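Local coordinates for protein ribonucleoside triphosphate reductase (Lactobacillus leichmannii, PDB 1L1L) that reduces ribonucleoside triphosphates to their 2'-deoxy forms as a monomeric, allosterically regulated class II ribonucleotide reductase that depends on coenzyme B12, at residues 137-142 with 234-239; 144-149 with 174-179; 165-170 with 299-304. All coordinates share one frame; numbering follows the deposited sequence.

All three contacts bury most of the residues that touch, but their chemistry differs. Interaction 1 is polar, a tyrosine hydroxyl held by a carboxylate at the end of helix 224-236. Interaction 2 is wholly aliphatic and joins the turn leading into helix 148-158 to the loop before strand 183-187. Interaction 3 lies closest to the centre of the chain and packs a strand of the barrel sheet on helix 298-313. The first two adjoin through Asp236 and Phe239. Interaction 3 stands apart, about 12 Å from interaction 2 between centres, and is linked to it through the sequence.

Interaction 1: residues 137-142 with 234-239; sequences SYLGKQ and LIDLHF
At the edge of the Tyr138 ring, near its plane, sits the carboxylate oxygen OD2 of Asp236, while CD2 of the adjacent Leu139 lies at the edge in the plane. The carboxylate is turned almost perpendicular to the ring, the two planes 87° apart. Tyr138 OH donates a very short hydrogen bond to Asp236 OD2, at 2.5 Å. OD2 is displaced to the CE1 side of the hydroxyl and stands 3.3 Å from Tyr138 CE1, which accounts for its place at the ring edge. Tyr138 reaches it with CG placed between its own backbone N and carbonyl carbon, chi1 53°. Leu139 adds a loose apolar border, its CD1 4.0 Å from Asp236 OD2. That oxygen is also hydrogen-bonded to the hydroxyl of Ser147, so two groups grip one buried atom, and this would probably favour the ionised acid. Within the turn from Asp236 to Phe239, the His238 ring lies with Leu234 C at its edge, and its ND1 donates to Leu234 O at 2.8 Å. The contact thus ties the loop between strands 127-128 and 144-145 to the C-terminal end of helix 224-236. Helix 275-289 packs against that helix end through Leu234 and Ile235, strand 249-253 meets Leu234 and Leu237, and Ala145 of strand 144-145 touches both Leu139 and Asp236.

Interaction 2: residues 144-149 with 174-179; sequences KAVSMP and QIPRVD
Val146 meets Ile175 and Pro176 with its two methyl groups, one for each partner. CG1 lies opposite the backbone N across the CA-CB bond, chi1 174°, and comes to 4.2 Å from Ile175 CG2. The second methyl, CG2, stands beside the backbone N and reaches the proline ring, 3.8 Å from Pro176 CG and 3.9 Å from Pro176 CD. This one rotamer therefore divides the valine between two consecutive residues of the loop, and no polar group takes part.

Ile175 offers its short branch. With chi1 near -60° its CG2 is the methyl trans to the backbone N, and the extended CG1-CD1 arm leaves in another direction, so that a single methyl makes the contact with Val146. The two side chains run at about a right angle to each other, whereas Val146 and Pro176 pass in opposite directions. The pyrrolidine ring has a C-gamma endo pucker, and it is the CG-CD side of the ring that meets the valine methyl.

Val146 occupies the second position of a type I turn from Ala145 to Met148, closed by a weak bond from Met148 N to Ala145 O. The turn directs its CB at the facing loop, with the two backbones 6.7 Å apart between the CA atoms of Val146 and Ile175. In the fold, the contact joins the passage from strand 144-145 into helix 148-158 to the loop that follows helix 169-172. Ile235 of helix 224-236 also packs on Val146, Phe239 and Gln241 touch Pro176, and farther along the loop the backbone of Val178 is hydrogen-bonded to Gly293 and Gly294.

Interaction 3: residues 165-170 with 299-304; sequences FSVARS and VDAADI
Val167 packs on Ala301 and Ala302 at the close part of this contact. Its CG1 methyl, placed beside the backbone N and trans to the carbonyl carbon (chi1 -72°), approaches Ala301 CB to 3.8 Å and stands 4.1 Å from Ala302 N. The same methyl lies in the plane of the Phe165 ring at its edge, so it is wedged between the aromatic ring and the helix. Phe165 itself touches the helix more loosely, with CE1 4.2 Å from Ala302 CA and 4.4 Å from Ala302 CB, the alanine lying obliquely to the ring.

Beyond Val167 the chain turns to solvent. Ala168 is the N-cap residue of helix 169-172, and its N makes a weak bond to Ser166 OG; the exposed Arg169 turns to Asp329 in a salt bridge rather than to helix 298-313. Ile172 of the short helix closes over both Val167 and Ala301.

Strand 162-166 runs parallel to its neighbour 322-327 in the sheet, and helix 298-313 lies in the connection between them, giving a long beta-alpha-beta crossover of the alpha-beta barrel. The join between segment 165-170 and the helix is entirely apolar: with small alanines facing it, the helix comes close to the segment, Val167 CA lying 6.8 Å from Ala301 CA, and the interface rests on shape and exclusion of water rather than on directed bonds.

Interaction 1: residues 137-142 with 234-239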
ATOM      1  N   SER A 137     -21.645   6.749 -20.399  1.00 45.93           N
ATOM      2  CA  SER A 137     -22.922   6.698 -21.107  1.00 46.89           C
ATOM      3  C   SER A 137     -22.770   6.454 -22.605  1.00 47.37           C
ATOM      4  O   SER A 137     -23.608   5.804 -23.223  1.00 47.55           O
ATOM      5  CB  SER A 137     -23.683   8.006 -20.896  1.00 46.33           C
ATOM      6  OG  SER A 137     -22.972   9.093 -21.466  1.00 46.47           O
ATOM      7  N   TYR A 138     -21.701   6.986 -23.182  1.00 48.34           N
ATOM      8  CA  TYR A 138     -21.455   6.847 -24.611  1.00 49.14           C
ATOM      9  C   TYR A 138     -20.818   5.515 -24.977  1.00 49.91           C
ATOM     10  O   TYR A 138     -20.553   5.250 -26.147  1.00 49.79           O
ATOM     11  CB  TYR A 138     -20.557   7.989 -25.080  1.00 49.29           C
ATOM     12  CG  TYR A 138     -19.288   8.107 -24.270  1.00 49.87           C
ATOM     13  CD1 TYR A 138     -18.310   7.108 -24.316  1.00 50.05           C
ATOM     14  CD2 TYR A 138     -19.076   9.198 -23.432  1.00 49.94           C
ATOM     15  CE1 TYR A 138     -17.155   7.197 -23.546  1.00 50.06           C
ATOM     16  CE2 TYR A 138     -17.925   9.293 -22.658  1.00 49.95           C
ATOM     17  CZ  TYR A 138     -16.971   8.291 -22.721  1.00 49.89           C
ATOM     18  OH  TYR A 138     -15.833   8.386 -21.954  1.00 50.25           O
ATOM     19  N   LEU A 139     -20.572   4.677 -23.976  1.00 50.79           N
ATOM     20  CA  LEU A 139     -19.942   3.384 -24.220  1.00 51.46           C
ATOM     21  C   LEU A 139     -20.819   2.178 -23.966  1.00 51.85           C
ATOM     22  O   LEU A 139     -21.588   2.143 -23.009  1.00 52.84           O
ATOM     23  CB  LEU A 139     -18.681   3.234 -23.366  1.00 51.26           C
ATOM     24  CG  LEU A 139     -17.420   3.963 -23.813  1.00 51.21           C
ATOM     25  CD1 LEU A 139     -16.328   3.751 -22.776  1.00 51.51           C
ATOM     26  CD2 LEU A 139     -16.976   3.446 -25.168  1.00 51.75           C
ATOM     27  N   GLY A 140     -20.688   1.183 -24.835  1.00 52.40           N
ATOM     28  CA  GLY A 140     -21.432  -0.046 -24.656  1.00 52.92           C
ATOM     29  C   GLY A 140     -20.644  -0.791 -23.596  1.00 53.56           C
ATOM     30  O   GLY A 140     -19.541  -0.373 -23.243  1.00 53.81           O
ATOM     31  N   LYS A 141     -21.182  -1.886 -23.084  1.00 53.65           N
ATOM     32  CA  LYS A 141     -20.474  -2.627 -22.058  1.00 53.95           C
ATOM     33  C   LYS A 141     -19.192  -3.249 -22.610  1.00 54.17           C
ATOM     34  O   LYS A 141     -18.094  -2.951 -22.140  1.00 54.30           O
ATOM     35  CB  LYS A 141     -21.380  -3.716 -21.484  1.00 53.94           C
ATOM     36  CG  LYS A 141     -21.321  -3.829 -19.975  1.00 53.72           C
ATOM     37  CD  LYS A 141     -22.511  -3.160 -19.312  1.00 53.55           C
ATOM     38  CE  LYS A 141     -23.781  -3.971 -19.531  1.00 54.12           C
ATOM     39  NZ  LYS A 141     -24.930  -3.401 -18.778  1.00 53.84           N
ATOM     40  N   GLN A 142     -19.335  -4.093 -23.628  1.00 54.35           N
ATOM     41  CA  GLN A 142     -18.194  -4.778 -24.230  1.00 54.25           C
ATOM     42  C   GLN A 142     -17.338  -3.924 -25.160  1.00 53.70           C
ATOM     43  O   GLN A 142     -16.440  -4.443 -25.818  1.00 53.59           O
ATOM     44  CB  GLN A 142     -18.677  -6.011 -24.995  1.00 54.98           C
ATOM     45  CG  GLN A 142     -19.745  -6.794 -24.260  1.00 55.98           C
ATOM     46  CD  GLN A 142     -19.410  -6.988 -22.798  1.00 56.73           C
ATOM     47  OE1 GLN A 142     -18.407  -7.617 -22.452  1.00 57.48           O
ATOM     48  NE2 GLN A 142     -20.247  -6.440 -21.927  1.00 56.70           N
ATOM     49  N   LEU A 234     -13.307  13.271 -21.311  1.00 36.94           N
ATOM     50  CA  LEU A 234     -12.218  14.073 -21.861  1.00 37.53           C
ATOM     51  C   LEU A 234     -11.227  13.237 -22.674  1.00 38.61           C
ATOM     52  O   LEU A 234     -10.810  13.636 -23.766  1.00 38.56           O
ATOM     53  CB  LEU A 234     -11.458  14.780 -20.739  1.00 36.64           C
ATOM     54  CG  LEU A 234     -10.193  15.506 -21.202  1.00 36.04           C
ATOM     55  CD1 LEU A 234     -10.563  16.584 -22.226  1.00 36.24           C
ATOM     56  CD2 LEU A 234      -9.484  16.119 -20.012  1.00 35.00           C
ATOM     57  N   ILE A 235     -10.841  12.084 -22.132  1.00 38.60           N
ATOM     58  CA  ILE A 235      -9.904  11.204 -22.810  1.00 39.43           C
ATOM     59  C   ILE A 235     -10.499  10.571 -24.071  1.00 39.63           C
ATOM     60  O   ILE A 235      -9.920  10.667 -25.157  1.00 39.65           O
ATOM     61  CB  ILE A 235      -9.422  10.073 -21.867  1.00 39.13           C
ATOM     62  CG1 ILE A 235      -8.551  10.654 -20.749  1.00 39.12           C
ATOM     63  CG2 ILE A 235      -8.648   9.038 -22.655  1.00 39.12           C
ATOM     64  CD1 ILE A 235      -8.209   9.652 -19.643  1.00 39.30           C
ATOM     65  N   ASP A 236     -11.653   9.928 -23.930  1.00 40.14           N
ATOM     66  CA  ASP A 236     -12.291   9.260 -25.058  1.00 40.69           C
ATOM     67  C   ASP A 236     -12.651  10.164 -26.253  1.00 41.44           C
ATOM     68  O   ASP A 236     -12.853   9.664 -27.366  1.00 41.22           O
ATOM     69  CB  ASP A 236     -13.544   8.493 -24.596  1.00 39.94           C
ATOM     70  CG  ASP A 236     -13.214   7.271 -23.728  1.00 40.25           C
ATOM     71  OD1 ASP A 236     -12.196   6.602 -23.985  1.00 40.05           O
ATOM     72  OD2 ASP A 236     -13.991   6.962 -22.798  1.00 39.93           O
ATOM     73  N   LEU A 237     -12.725  11.477 -26.033  1.00 41.32           N
ATOM     74  CA  LEU A 237     -13.060  12.408 -27.114  1.00 42.38           C
ATOM     75  C   LEU A 237     -11.867  12.688 -28.020  1.00 42.44           C
ATOM     76  O   LEU A 237     -11.985  13.408 -29.015  1.00 42.93           O
ATOM     77  CB  LEU A 237     -13.573  13.735 -26.556  1.00 42.51           C
ATOM     78  CG  LEU A 237     -14.989  13.764 -25.975  1.00 43.44           C
ATOM     79  CD1 LEU A 237     -15.311  15.186 -25.543  1.00 43.06           C
ATOM     80  CD2 LEU A 237     -15.993  13.275 -27.016  1.00 42.79           C
ATOM     81  N   HIS A 238     -10.712  12.135 -27.668  1.00 41.76           N
ATOM     82  CA  HIS A 238      -9.518  12.339 -28.469  1.00 41.50           C
ATOM     83  C   HIS A 238      -9.369  11.226 -29.501  1.00 42.29           C
ATOM     84  O   HIS A 238      -8.479  11.285 -30.347  1.00 42.55           O
ATOM     85  CB  HIS A 238      -8.267  12.369 -27.576  1.00 40.12           C
ATOM     86  CG  HIS A 238      -8.079  13.649 -26.821  1.00 38.52           C
ATOM     87  ND1 HIS A 238      -8.851  13.997 -25.734  1.00 37.17           N
ATOM     88  CD2 HIS A 238      -7.198  14.662 -26.995  1.00 37.91           C
ATOM     89  CE1 HIS A 238      -8.454  15.168 -25.271  1.00 37.18           C
ATOM     90  NE2 HIS A 238      -7.452  15.595 -26.018  1.00 37.51           N
ATOM     91  N   PHE A 239     -10.246  10.225 -29.436  1.00 42.99           N
ATOM     92  CA  PHE A 239     -10.173   9.080 -30.339  1.00 44.88           C
ATOM     93  C   PHE A 239     -11.459   8.802 -31.115  1.00 45.76           C
ATOM     94  O   PHE A 239     -12.537   8.636 -30.539  1.00 45.97           O
ATOM     95  CB  PHE A 239      -9.752   7.832 -29.549  1.00 45.06           C
ATOM     96  CG  PHE A 239      -8.522   8.043 -28.701  1.00 45.51           C
ATOM     97  CD1 PHE A 239      -8.599   8.734 -27.490  1.00 45.40           C
ATOM     98  CD2 PHE A 239      -7.274   7.599 -29.136  1.00 45.55           C
ATOM     99  CE1 PHE A 239      -7.455   8.981 -26.729  1.00 44.89           C
ATOM    100  CE2 PHE A 239      -6.124   7.841 -28.385  1.00 45.21           C
ATOM    101  CZ  PHE A 239      -6.213   8.533 -27.180  1.00 45.44           C
TER

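Interaction 2: residues 144-149 with 174-179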
ATOM      1  N   LYS A 144     -14.436  -1.442 -26.086  1.00 50.55           N
ATOM      2  CA  LYS A 144     -13.136  -1.010 -25.579  1.00 49.22           C
ATOM      3  C   LYS A 144     -12.930   0.499 -25.688  1.00 47.95           C
ATOM      4  O   LYS A 144     -13.293   1.115 -26.692  1.00 48.02           O
ATOM      5  CB  LYS A 144     -12.015  -1.734 -26.331  1.00 49.47           C
ATOM      6  CG  LYS A 144     -12.012  -3.241 -26.134  1.00 50.00           C
ATOM      7  CD  LYS A 144     -10.733  -3.865 -26.678  1.00 50.29           C
ATOM      8  CE  LYS A 144     -10.693  -5.359 -26.425  1.00 50.21           C
ATOM      9  NZ  LYS A 144      -9.368  -5.934 -26.789  1.00 50.65           N
ATOM     10  N   ALA A 145     -12.338   1.086 -24.650  1.00 45.62           N
ATOM     11  CA  ALA A 145     -12.088   2.518 -24.616  1.00 43.57           C
ATOM     12  C   ALA A 145     -10.705   2.829 -24.067  1.00 42.43           C
ATOM     13  O   ALA A 145     -10.217   2.151 -23.163  1.00 42.33           O
ATOM     14  CB  ALA A 145     -13.144   3.208 -23.770  1.00 43.74           C
ATOM     15  N   VAL A 146     -10.079   3.862 -24.615  1.00 40.64           N
ATOM     16  CA  VAL A 146      -8.755   4.276 -24.181  1.00 39.73           C
ATOM     17  C   VAL A 146      -8.751   4.735 -22.724  1.00 38.79           C
ATOM     18  O   VAL A 146      -7.747   4.603 -22.028  1.00 38.10           O
ATOM     19  CB  VAL A 146      -8.233   5.427 -25.051  1.00 40.14           C
ATOM     20  CG1 VAL A 146      -6.918   5.940 -24.507  1.00 38.99           C
ATOM     21  CG2 VAL A 146      -8.070   4.950 -26.485  1.00 40.34           C
ATOM     22  N   SER A 147      -9.884   5.265 -22.275  1.00 37.63           N
ATOM     23  CA  SER A 147     -10.023   5.783 -20.916  1.00 36.15           C
ATOM     24  C   SER A 147     -10.186   4.734 -19.812  1.00 35.63           C
ATOM     25  O   SER A 147      -9.955   5.033 -18.645  1.00 35.74           O
ATOM     26  CB  SER A 147     -11.221   6.732 -20.854  1.00 35.54           C
ATOM     27  OG  SER A 147     -12.427   6.005 -21.034  1.00 32.56           O
ATOM     28  N   MET A 148     -10.580   3.517 -20.169  1.00 34.70           N
ATOM     29  CA  MET A 148     -10.804   2.485 -19.163  1.00 34.12           C
ATOM     30  C   MET A 148      -9.717   2.310 -18.083  1.00 33.47           C
ATOM     31  O   MET A 148      -9.992   2.493 -16.896  1.00 33.47           O
ATOM     32  CB  MET A 148     -11.093   1.142 -19.840  1.00 34.80           C
ATOM     33  CG  MET A 148     -11.577   0.045 -18.886  1.00 35.34           C
ATOM     34  SD  MET A 148     -10.271  -0.565 -17.757  1.00 37.47           S
ATOM     35  CE  MET A 148     -11.125  -1.960 -16.945  1.00 35.61           C
ATOM     36  N   PRO A 149      -8.481   1.955 -18.470  1.00 32.73           N
ATOM     37  CA  PRO A 149      -7.428   1.775 -17.457  1.00 31.67           C
ATOM     38  C   PRO A 149      -7.176   2.988 -16.578  1.00 31.50           C
ATOM     39  O   PRO A 149      -6.785   2.848 -15.413  1.00 31.59           O
ATOM     40  CB  PRO A 149      -6.202   1.398 -18.286  1.00 31.85           C
ATOM     41  CG  PRO A 149      -6.454   2.114 -19.594  1.00 32.08           C
ATOM     42  CD  PRO A 149      -7.921   1.832 -19.826  1.00 32.51           C
ATOM     43  N   GLN A 174      -0.753  -0.395 -28.138  1.00 42.81           N
ATOM     44  CA  GLN A 174      -2.154  -0.752 -28.325  1.00 43.14           C
ATOM     45  C   GLN A 174      -3.063   0.471 -28.317  1.00 43.26           C
ATOM     46  O   GLN A 174      -4.229   0.387 -28.687  1.00 43.77           O
ATOM     47  CB  GLN A 174      -2.604  -1.726 -27.238  1.00 43.28           C
ATOM     48  CG  GLN A 174      -1.934  -3.081 -27.303  1.00 43.49           C
ATOM     49  CD  GLN A 174      -2.558  -4.074 -26.343  1.00 43.56           C
ATOM     50  OE1 GLN A 174      -3.757  -4.342 -26.405  1.00 42.74           O
ATOM     51  NE2 GLN A 174      -1.745  -4.627 -25.444  1.00 44.29           N
ATOM     52  N   ILE A 175      -2.522   1.605 -27.893  1.00 43.46           N
ATOM     53  CA  ILE A 175      -3.291   2.841 -27.847  1.00 44.15           C
ATOM     54  C   ILE A 175      -3.253   3.510 -29.224  1.00 45.28           C
ATOM     55  O   ILE A 175      -2.177   3.804 -29.750  1.00 45.34           O
ATOM     56  CB  ILE A 175      -2.715   3.819 -26.804  1.00 43.59           C
ATOM     57  CG1 ILE A 175      -2.752   3.174 -25.410  1.00 42.99           C
ATOM     58  CG2 ILE A 175      -3.513   5.123 -26.811  1.00 43.67           C
ATOM     59  CD1 ILE A 175      -2.230   4.079 -24.314  1.00 42.40           C
ATOM     60  N   PRO A 176      -4.433   3.764 -29.814  1.00 46.21           N
ATOM     61  CA  PRO A 176      -4.597   4.393 -31.131  1.00 46.68           C
ATOM     62  C   PRO A 176      -4.054   5.813 -31.249  1.00 47.62           C
ATOM     63  O   PRO A 176      -3.741   6.460 -30.251  1.00 47.26           O
ATOM     64  CB  PRO A 176      -6.106   4.337 -31.352  1.00 47.24           C
ATOM     65  CG  PRO A 176      -6.645   4.449 -29.954  1.00 47.33           C
ATOM     66  CD  PRO A 176      -5.744   3.508 -29.193  1.00 46.66           C
ATOM     67  N   ARG A 177      -3.940   6.299 -32.483  1.00 48.24           N
ATOM     68  CA  ARG A 177      -3.440   7.645 -32.702  1.00 49.04           C
ATOM     69  C   ARG A 177      -4.403   8.669 -32.109  1.00 48.23           C
ATOM     70  O   ARG A 177      -5.612   8.486 -32.157  1.00 47.72           O
ATOM     71  CB  ARG A 177      -3.264   7.909 -34.202  1.00 50.37           C
ATOM     72  CG  ARG A 177      -4.433   7.436 -35.058  1.00 52.76           C
ATOM     73  CD  ARG A 177      -4.315   7.945 -36.498  1.00 54.89           C
ATOM     74  NE  ARG A 177      -5.287   7.311 -37.392  1.00 56.29           N
ATOM     75  CZ  ARG A 177      -5.495   7.667 -38.659  1.00 57.25           C
ATOM     76  NH1 ARG A 177      -4.803   8.666 -39.195  1.00 57.11           N
ATOM     77  NH2 ARG A 177      -6.388   7.015 -39.399  1.00 57.20           N
ATOM     78  N   VAL A 178      -3.861   9.742 -31.543  1.00 48.41           N
ATOM     79  CA  VAL A 178      -4.694  10.794 -30.976  1.00 49.18           C
ATOM     80  C   VAL A 178      -5.348  11.517 -32.157  1.00 50.00           C
ATOM     81  O   VAL A 178      -4.746  12.405 -32.761  1.00 49.75           O
ATOM     82  CB  VAL A 178      -3.853  11.806 -30.156  1.00 49.47           C
ATOM     83  CG1 VAL A 178      -4.759  12.859 -29.537  1.00 49.02           C
ATOM     84  CG2 VAL A 178      -3.063  11.079 -29.065  1.00 49.23           C
ATOM     85  N   ASP A 179      -6.580  11.124 -32.472  1.00 50.34           N
ATOM     86  CA  ASP A 179      -7.337  11.690 -33.588  1.00 50.57           C
ATOM     87  C   ASP A 179      -7.778  13.149 -33.518  1.00 50.78           C
ATOM     88  O   ASP A 179      -7.773  13.833 -34.545  1.00 51.17           O
ATOM     89  CB  ASP A 179      -8.569  10.827 -33.859  1.00 50.56           C
ATOM     90  CG  ASP A 179      -8.229   9.536 -34.562  1.00 51.03           C
ATOM     91  OD1 ASP A 179      -9.087   8.630 -34.587  1.00 51.76           O
ATOM     92  OD2 ASP A 179      -7.107   9.428 -35.103  1.00 51.16           O
TER

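Interaction 3: residues 165-170 with 299-304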
ATOM      1  N   PHE A 165       0.732   0.119 -12.297  1.00 22.02           N
ATOM      2  CA  PHE A 165       0.198   0.040 -13.650  1.00 22.95           C
ATOM      3  C   PHE A 165       1.320  -0.208 -14.644  1.00 24.86           C
ATOM      4  O   PHE A 165       2.474   0.116 -14.372  1.00 23.98           O
ATOM      5  CB  PHE A 165      -0.576   1.320 -13.989  1.00 24.09           C
ATOM      6  CG  PHE A 165       0.252   2.581 -13.938  1.00 24.45           C
ATOM      7  CD1 PHE A 165       0.994   2.995 -15.048  1.00 25.97           C
ATOM      8  CD2 PHE A 165       0.270   3.365 -12.792  1.00 24.90           C
ATOM      9  CE1 PHE A 165       1.733   4.171 -15.001  1.00 24.68           C
ATOM     10  CE2 PHE A 165       1.004   4.538 -12.736  1.00 24.77           C
ATOM     11  CZ  PHE A 165       1.740   4.945 -13.846  1.00 25.70           C
ATOM     12  N   SER A 166       0.986  -0.798 -15.785  1.00 25.95           N
ATOM     13  CA  SER A 166       2.006  -1.102 -16.780  1.00 27.40           C
ATOM     14  C   SER A 166       1.903  -0.265 -18.041  1.00 28.51           C
ATOM     15  O   SER A 166       0.838  -0.177 -18.645  1.00 28.41           O
ATOM     16  CB  SER A 166       1.935  -2.577 -17.168  1.00 28.36           C
ATOM     17  OG  SER A 166       2.875  -2.879 -18.193  1.00 30.67           O
ATOM     18  N   VAL A 167       3.019   0.357 -18.412  1.00 29.38           N
ATOM     19  CA  VAL A 167       3.110   1.151 -19.635  1.00 30.46           C
ATOM     20  C   VAL A 167       4.189   0.504 -20.488  1.00 30.99           C
ATOM     21  O   VAL A 167       4.954   1.188 -21.166  1.00 32.60           O
ATOM     22  CB  VAL A 167       3.521   2.607 -19.362  1.00 30.03           C
ATOM     23  CG1 VAL A 167       2.370   3.359 -18.704  1.00 30.25           C
ATOM     24  CG2 VAL A 167       4.767   2.641 -18.484  1.00 28.81           C
ATOM     25  N   ALA A 168       4.264  -0.821 -20.429  1.00 31.05           N
ATOM     26  CA  ALA A 168       5.244  -1.560 -21.217  1.00 32.35           C
ATOM     27  C   ALA A 168       4.999  -1.101 -22.648  1.00 33.22           C
ATOM     28  O   ALA A 168       3.899  -0.649 -22.959  1.00 32.55           O
ATOM     29  CB  ALA A 168       4.994  -3.055 -21.107  1.00 30.46           C
ATOM     30  N   ARG A 169       6.007  -1.198 -23.508  1.00 34.64           N
ATOM     31  CA  ARG A 169       5.809  -0.774 -24.892  1.00 36.26           C
ATOM     32  C   ARG A 169       4.616  -1.527 -25.476  1.00 36.51           C
ATOM     33  O   ARG A 169       3.775  -0.942 -26.159  1.00 37.18           O
ATOM     34  CB  ARG A 169       7.069  -1.028 -25.730  1.00 36.65           C
ATOM     35  CG  ARG A 169       8.207  -0.024 -25.490  1.00 37.79           C
ATOM     36  CD  ARG A 169       9.399  -0.322 -26.405  1.00 39.16           C
ATOM     37  NE  ARG A 169      10.562   0.544 -26.188  1.00 40.63           N
ATOM     38  CZ  ARG A 169      10.641   1.829 -26.544  1.00 41.29           C
ATOM     39  NH1 ARG A 169       9.622   2.433 -27.144  1.00 41.84           N
ATOM     40  NH2 ARG A 169      11.756   2.511 -26.320  1.00 41.97           N
ATOM     41  N   SER A 170       4.521  -2.816 -25.163  1.00 37.44           N
ATOM     42  CA  SER A 170       3.433  -3.647 -25.665  1.00 37.57           C
ATOM     43  C   SER A 170       2.038  -3.101 -25.381  1.00 37.67           C
ATOM     44  O   SER A 170       1.104  -3.367 -26.142  1.00 37.52           O
ATOM     45  CB  SER A 170       3.542  -5.060 -25.102  1.00 39.20           C
ATOM     46  OG  SER A 170       3.386  -5.051 -23.693  1.00 42.52           O
ATOM     47  N   VAL A 299       5.789   7.644 -21.676  1.00 30.08           N
ATOM     48  CA  VAL A 299       5.960   8.833 -20.865  1.00 30.23           C
ATOM     49  C   VAL A 299       4.634   9.592 -20.797  1.00 30.26           C
ATOM     50  O   VAL A 299       4.258  10.093 -19.737  1.00 29.49           O
ATOM     51  CB  VAL A 299       7.065   9.759 -21.427  1.00 29.37           C
ATOM     52  CG1 VAL A 299       7.084  11.066 -20.659  1.00 29.15           C
ATOM     53  CG2 VAL A 299       8.434   9.082 -21.302  1.00 28.79           C
ATOM     54  N   ASP A 300       3.932   9.672 -21.926  1.00 30.44           N
ATOM     55  CA  ASP A 300       2.643  10.358 -21.958  1.00 30.45           C
ATOM     56  C   ASP A 300       1.638   9.585 -21.109  1.00 29.67           C
ATOM     57  O   ASP A 300       0.904  10.174 -20.326  1.00 30.05           O
ATOM     58  CB  ASP A 300       2.106  10.455 -23.387  1.00 31.40           C
ATOM     59  CG  ASP A 300       3.004  11.279 -24.288  1.00 33.02           C
ATOM     60  OD1 ASP A 300       3.480  12.344 -23.834  1.00 32.35           O
ATOM     61  OD2 ASP A 300       3.223  10.854 -25.442  1.00 34.86           O
ATOM     62  N   ALA A 301       1.605   8.267 -21.282  1.00 28.75           N
ATOM     63  CA  ALA A 301       0.680   7.428 -20.519  1.00 29.18           C
ATOM     64  C   ALA A 301       0.955   7.548 -19.012  1.00 29.06           C
ATOM     65  O   ALA A 301       0.017   7.676 -18.211  1.00 29.45           O
ATOM     66  CB  ALA A 301       0.799   5.985 -20.962  1.00 28.03           C
ATOM     67  N   ALA A 302       2.232   7.497 -18.635  1.00 27.41           N
ATOM     68  CA  ALA A 302       2.617   7.621 -17.231  1.00 27.57           C
ATOM     69  C   ALA A 302       2.343   9.034 -16.718  1.00 27.76           C
ATOM     70  O   ALA A 302       1.959   9.215 -15.567  1.00 26.53           O
ATOM     71  CB  ALA A 302       4.102   7.264 -17.045  1.00 27.02           C
ATOM     72  N   ASP A 303       2.553  10.050 -17.557  1.00 27.17           N
ATOM     73  CA  ASP A 303       2.281  11.423 -17.122  1.00 26.90           C
ATOM     74  C   ASP A 303       0.791  11.590 -16.774  1.00 26.26           C
ATOM     75  O   ASP A 303       0.447  12.228 -15.787  1.00 26.60           O
ATOM     76  CB  ASP A 303       2.651  12.442 -18.216  1.00 28.46           C
ATOM     77  CG  ASP A 303       4.107  12.896 -18.146  1.00 30.48           C
ATOM     78  OD1 ASP A 303       4.690  12.885 -17.036  1.00 30.74           O
ATOM     79  OD2 ASP A 303       4.660  13.295 -19.207  1.00 31.40           O
ATOM     80  N   ILE A 304      -0.088  11.030 -17.594  1.00 26.17           N
ATOM     81  CA  ILE A 304      -1.515  11.148 -17.334  1.00 26.83           C
ATOM     82  C   ILE A 304      -1.823  10.470 -15.992  1.00 26.42           C
ATOM     83  O   ILE A 304      -2.506  11.046 -15.153  1.00 26.08           O
ATOM     84  CB  ILE A 304      -2.337  10.517 -18.476  1.00 27.01           C
ATOM     85  CG1 ILE A 304      -2.260  11.423 -19.721  1.00 26.55           C
ATOM     86  CG2 ILE A 304      -3.788  10.340 -18.063  1.00 28.02           C
ATOM     87  CD1 ILE A 304      -2.889  10.810 -20.961  1.00 25.64           C
TER